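Side-chain contacts in secreted in xylem 3 (Fusarium oxysporum, PDB 5OD4), which probably suppresses immunity in the plant host as a secreted fungal effector, and is also recognised by the host: residues Y38-A41 and G42-G45; H71-I74 and A75-I79. One frame throughout, in Å; residues are numbered along the deposited sequence.

Contact 1: Y38-A41 and G42-G45; sequences YERA and GNSG
Ala41 and Ser44 close a type II' beta turn across the join of Y38-A41 and G42-G45. Gly42 and Asn43 fill the two central positions, and the positive phi of Gly42 (51°) suits the first of them. Ser44 N donates to Ala41 O at 3.1 Å. Just before this turn, Ala41 is the centre of an inverse gamma turn, in which Gly42 N makes a weak bond to Arg40 O. Together the two turns reverse the chain between strand 39-40 and strand 47-53, which pair antiparallel; Glu39 bonds to His48 through the backbone.

In the conformer described for Ser44, its hydroxyl reinforces the beta turn. OG donates to Ala41 O at 2.8 Å, while OG itself accepts from Leu46 N, as in an ST turn. Ala41 O is thus gripped by both the amide and the hydroxyl of one residue. Ala41 CB lies beside the same hydroxyl, 3.5 Å from Ser44 OG.

Arg40 has two conformers. In the one described, CG stands anti to the backbone N and the chain bends at chi3 (32°), which brings NH1 alongside the Gly42 carbonyl. The aliphatic part passes close to the Gly42 carbonyl, with Arg40 CG 3.1 Å from Gly42 O. Arg40 NH1 meets that same Gly42 O obliquely, in a weak hydrogen bond of 3.1 Å.

Contact 2: H71-I74 and A75-I79; sequences HQAI and ANYEI
Ala73 and Ile74 lead through a bend into Ala75, where the chain extends toward strand 77-85 of the beta-sandwich; psi of Ile74 is near 0°. Backbone bonds hold the chain on both sides of the bend: Ala73 pairs with Gly104 and Ser105, and Tyr77 with Leu101.

The Tyr77 side chain reaches back to the bend. Its CG is anti to the carbonyl carbon (chi1 -60°), which lets the far end of the ring come near Ala73 and Ile74. Ala73 CB meets the ring at its edge, near the ring plane, 4.3 Å from Tyr77 CE1. The hydroxyl comes close to the aliphatic branch of Ile74, with Tyr77 OH 4.1 Å from Ile74 CG1 in the conformer described. Ala73 CB also lies 3.6 Å from Ala75 O.

One water links the two segments. It accepts from Ile74 N at 2.9 Å and is bonded to Tyr77 OH at 2.8 Å. Leu46, Leu101 and Glu127 also touch the Tyr77 side chain.

No direct hydrogen bond joins the segments. The buried Ala75 N has no partner in the model. The contact therefore rests on sparse apolar touches and on a single water that serves both a backbone amide and the tyrosine hydroxyl.

Overall arrangement
Contact 1 and contact 2 follow one another along the chain, with strands 47-53 and 60-66 between them. They belong to different sheets of the beta-sandwich. Contact 1 turns the chain from strand 39-40 to strand 47-53 in one antiparallel sheet. Contact 2 leads into strand 77-85 of the other, which also holds strands 17-21, 94-101 and 119-127. Their centres are 12 Å apart, and they touch where Ser44 O packs 4.1 Å from Tyr77 CE2. Leu46, just after contact 1, also meets the Tyr77 side chain. The turn after strand 39-40 and the run into strand 77-85 thus meet across the two sheets of this single-chain effector.

Contact 1: Y38-A41 and G42-G45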
loop_
_atom_site.group_PDB
_atom_site.type_symbol
_atom_site.label_atom_id
_atom_site.label_comp_id
_atom_site.label_asym_id
_atom_site.label_seq_id
_atom_site.Cartn_x
_atom_site.Cartn_y
_atom_site.Cartn_z
ATOM N N TYR A 38 7.284 4.205 10.233
ATOM C CA TYR A 38 6.425 4.931 9.331
ATOM C C TYR A 38 7.179 6.036 8.631
ATOM O O TYR A 38 8.059 6.667 9.240
ATOM C CB TYR A 38 5.214 5.519 10.099
ATOM C CG TYR A 38 4.110 4.531 10.392
ATOM C CD1 TYR A 38 3.080 4.336 9.496
ATOM C CD2 TYR A 38 4.048 3.815 11.574
ATOM C CE1 TYR A 38 2.013 3.490 9.759
ATOM C CE2 TYR A 38 2.991 2.971 11.861
ATOM C CZ TYR A 38 1.969 2.813 10.944
ATOM O OH TYR A 38 0.904 1.999 11.196
ATOM N N GLU A 39 6.782 6.337 7.390
ATOM C CA GLU A 39 7.298 7.444 6.596
ATOM C C GLU A 39 6.139 8.246 6.077
ATOM O O GLU A 39 5.057 7.721 5.856
ATOM C CB GLU A 39 8.160 6.926 5.456
ATOM C CG GLU A 39 9.379 6.201 5.974
ATOM C CD GLU A 39 10.503 6.043 5.011
ATOM O OE1 GLU A 39 10.315 6.326 3.805
ATOM O OE2 GLU A 39 11.594 5.591 5.489
ATOM N N ARG A 40 6.336 9.528 5.806
ATOM C CA ARG A 40 5.215 10.356 5.257
ATOM C C ARG A 40 4.921 9.850 3.877
ATOM O O ARG A 40 5.810 9.564 3.066
ATOM C CB ARG A 40 5.519 11.886 5.204
ATOM C CG ARG A 40 4.444 12.829 4.691
ATOM C CD ARG A 40 4.995 14.258 4.562
ATOM N NE ARG A 40 6.424 14.323 4.223
ATOM C CZ ARG A 40 6.929 14.747 3.065
ATOM N NH1 ARG A 40 6.139 15.141 2.065
ATOM N NH2 ARG A 40 8.248 14.762 2.887
ATOM N N ALA A 41 3.626 9.736 3.637
ATOM C CA ALA A 41 3.128 9.305 2.349
ATOM C C ALA A 41 2.988 10.531 1.506
ATOM O O ALA A 41 1.865 10.999 1.277
ATOM C CB ALA A 41 1.842 8.511 2.510
ATOM N N GLY A 42 4.114 11.102 1.025
ATOM C CA GLY A 42 4.109 12.262 0.157
ATOM C C GLY A 42 3.257 13.369 0.729
ATOM O O GLY A 42 3.333 13.737 1.933
ATOM N N ASN A 43 2.456 13.951 -0.148
ATOM C CA ASN A 43 1.614 15.058 0.208
ATOM C C ASN A 43 0.232 14.708 0.682
ATOM O O ASN A 43 -0.659 15.528 0.754
ATOM C CB ASN A 43 1.594 15.987 -0.995
ATOM C CG ASN A 43 2.977 16.556 -1.296
ATOM O OD1 ASN A 43 3.687 16.972 -0.376
ATOM N ND2 ASN A 43 3.371 16.556 -2.568
ATOM N N SER A 44 0.021 13.473 1.108
ATOM C CA SER A 44 -1.315 13.050 1.513
ATOM C C SER A 44 -1.760 13.410 2.911
ATOM O O SER A 44 -2.929 13.262 3.215
ATOM C CB SER A 44 -1.401 11.503 1.429
ATOM O OG SER A 44 -0.650 10.898 2.480
ATOM N N GLY A 45 -0.866 13.858 3.778
ATOM C CA GLY A 45 -1.215 14.066 5.207
ATOM C C GLY A 45 -1.302 12.807 6.064
ATOM O O GLY A 45 -1.627 12.864 7.267
#

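Contact 2: H71-I74 and A75-I79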
loop_
_atom_site.group_PDB
_atom_site.type_symbol
_atom_site.label_atom_id
_atom_site.label_comp_id
_atom_site.label_asym_id
_atom_site.label_seq_id
_atom_site.Cartn_x
_atom_site.Cartn_y
_atom_site.Cartn_z
ATOM N N HIS A 71 -3.455 11.221 15.635
ATOM C CA HIS A 71 -4.635 11.909 15.170
ATOM C C HIS A 71 -5.645 10.943 14.573
ATOM O O HIS A 71 -5.349 9.809 14.194
ATOM C CB HIS A 71 -4.262 12.976 14.154
ATOM C CG HIS A 71 -3.498 14.136 14.740
ATOM N ND1 HIS A 71 -3.614 15.415 14.280
ATOM C CD2 HIS A 71 -2.619 14.203 15.760
ATOM C CE1 HIS A 71 -2.837 16.216 15.000
ATOM N NE2 HIS A 71 -2.200 15.492 15.895
ATOM N N GLN A 72 -6.871 11.437 14.466
ATOM C CA GLN A 72 -7.912 10.763 13.678
ATOM C C GLN A 72 -7.853 11.221 12.231
ATOM O O GLN A 72 -7.495 12.370 11.939
ATOM C CB GLN A 72 -9.283 11.106 14.244
ATOM C CG GLN A 72 -9.534 10.558 15.641
ATOM C CD GLN A 72 -10.804 11.152 16.160
ATOM O OE1 GLN A 72 -10.802 12.269 16.689
ATOM N NE2 GLN A 72 -11.929 10.455 15.977
ATOM N N ALA A 73 -8.255 10.343 11.312
ATOM C CA ALA A 73 -8.415 10.747 9.925
ATOM C C ALA A 73 -9.491 11.824 9.805
ATOM O O ALA A 73 -10.566 11.711 10.397
ATOM C CB ALA A 73 -8.799 9.542 9.089
ATOM N N ILE A 74 -9.224 12.854 8.995
ATOM C CA ILE A 74 -10.147 13.966 8.818
ATOM C C ILE A 74 -11.048 13.813 7.617
ATOM O O ILE A 74 -11.892 14.682 7.348
ATOM C CB ILE A 74 -9.408 15.320 8.736
ATOM C CG1 ILE A 74 -8.609 15.475 7.442
ATOM C CG2 ILE A 74 -8.518 15.512 9.944
ATOM C CD1 ILE A 74 -7.907 16.803 7.337
ATOM N N ALA A 75 -10.891 12.717 6.888
ATOM C CA ALA A 75 -11.605 12.422 5.644
ATOM C C ALA A 75 -11.520 10.926 5.435
ATOM O O ALA A 75 -10.820 10.212 6.153
ATOM C CB ALA A 75 -11.039 13.202 4.482
ATOM N N ASN A 76 -12.233 10.466 4.395
ATOM C CA ASN A 76 -12.100 9.071 3.954
ATOM C C ASN A 76 -11.037 8.949 2.899
ATOM O O ASN A 76 -10.920 9.809 2.031
ATOM C CB ASN A 76 -13.428 8.596 3.361
ATOM C CG ASN A 76 -14.541 8.582 4.371
ATOM O OD1 ASN A 76 -14.431 7.938 5.415
ATOM N ND2 ASN A 76 -15.640 9.265 4.049
ATOM N N TYR A 77 -10.270 7.859 2.967
ATOM C CA TYR A 77 -9.197 7.594 2.009
ATOM C C TYR A 77 -9.331 6.205 1.449
ATOM O O TYR A 77 -9.662 5.228 2.146
ATOM C CB TYR A 77 -7.805 7.725 2.675
ATOM C CG TYR A 77 -7.528 9.086 3.249
ATOM C CD1 TYR A 77 -8.009 9.432 4.517
ATOM C CD2 TYR A 77 -6.796 10.029 2.575
ATOM C CE1 TYR A 77 -7.760 10.662 5.058
ATOM C CE2 TYR A 77 -6.523 11.279 3.125
ATOM C CZ TYR A 77 -7.005 11.589 4.359
ATOM O OH TYR A 77 -6.792 12.788 4.974
ATOM N N GLU A 78 -9.037 6.109 0.151
ATOM C CA GLU A 78 -8.953 4.870 -0.609
ATOM C C GLU A 78 -7.489 4.460 -0.695
ATOM O O GLU A 78 -6.631 5.278 -1.046
ATOM C CB GLU A 78 -9.539 5.120 -2.002
ATOM C CG GLU A 78 -9.470 3.959 -2.974
ATOM C CD GLU A 78 -10.404 2.824 -2.676
ATOM O OE1 GLU A 78 -11.132 2.831 -1.689
ATOM O OE2 GLU A 78 -10.412 1.857 -3.500
ATOM N N ILE A 79 -7.202 3.187 -0.392
ATOM C CA ILE A 79 -5.859 2.635 -0.429
ATOM C C ILE A 79 -5.907 1.419 -1.348
ATOM O O ILE A 79 -6.716 0.521 -1.143
ATOM C CB ILE A 79 -5.404 2.213 0.975
ATOM C CG1 ILE A 79 -5.422 3.381 1.945
ATOM C CG2 ILE A 79 -4.025 1.588 0.920
ATOM C CD1 ILE A 79 -5.522 2.978 3.384
HETATM O O HOH W 1 -6.603 12.617 7.777
#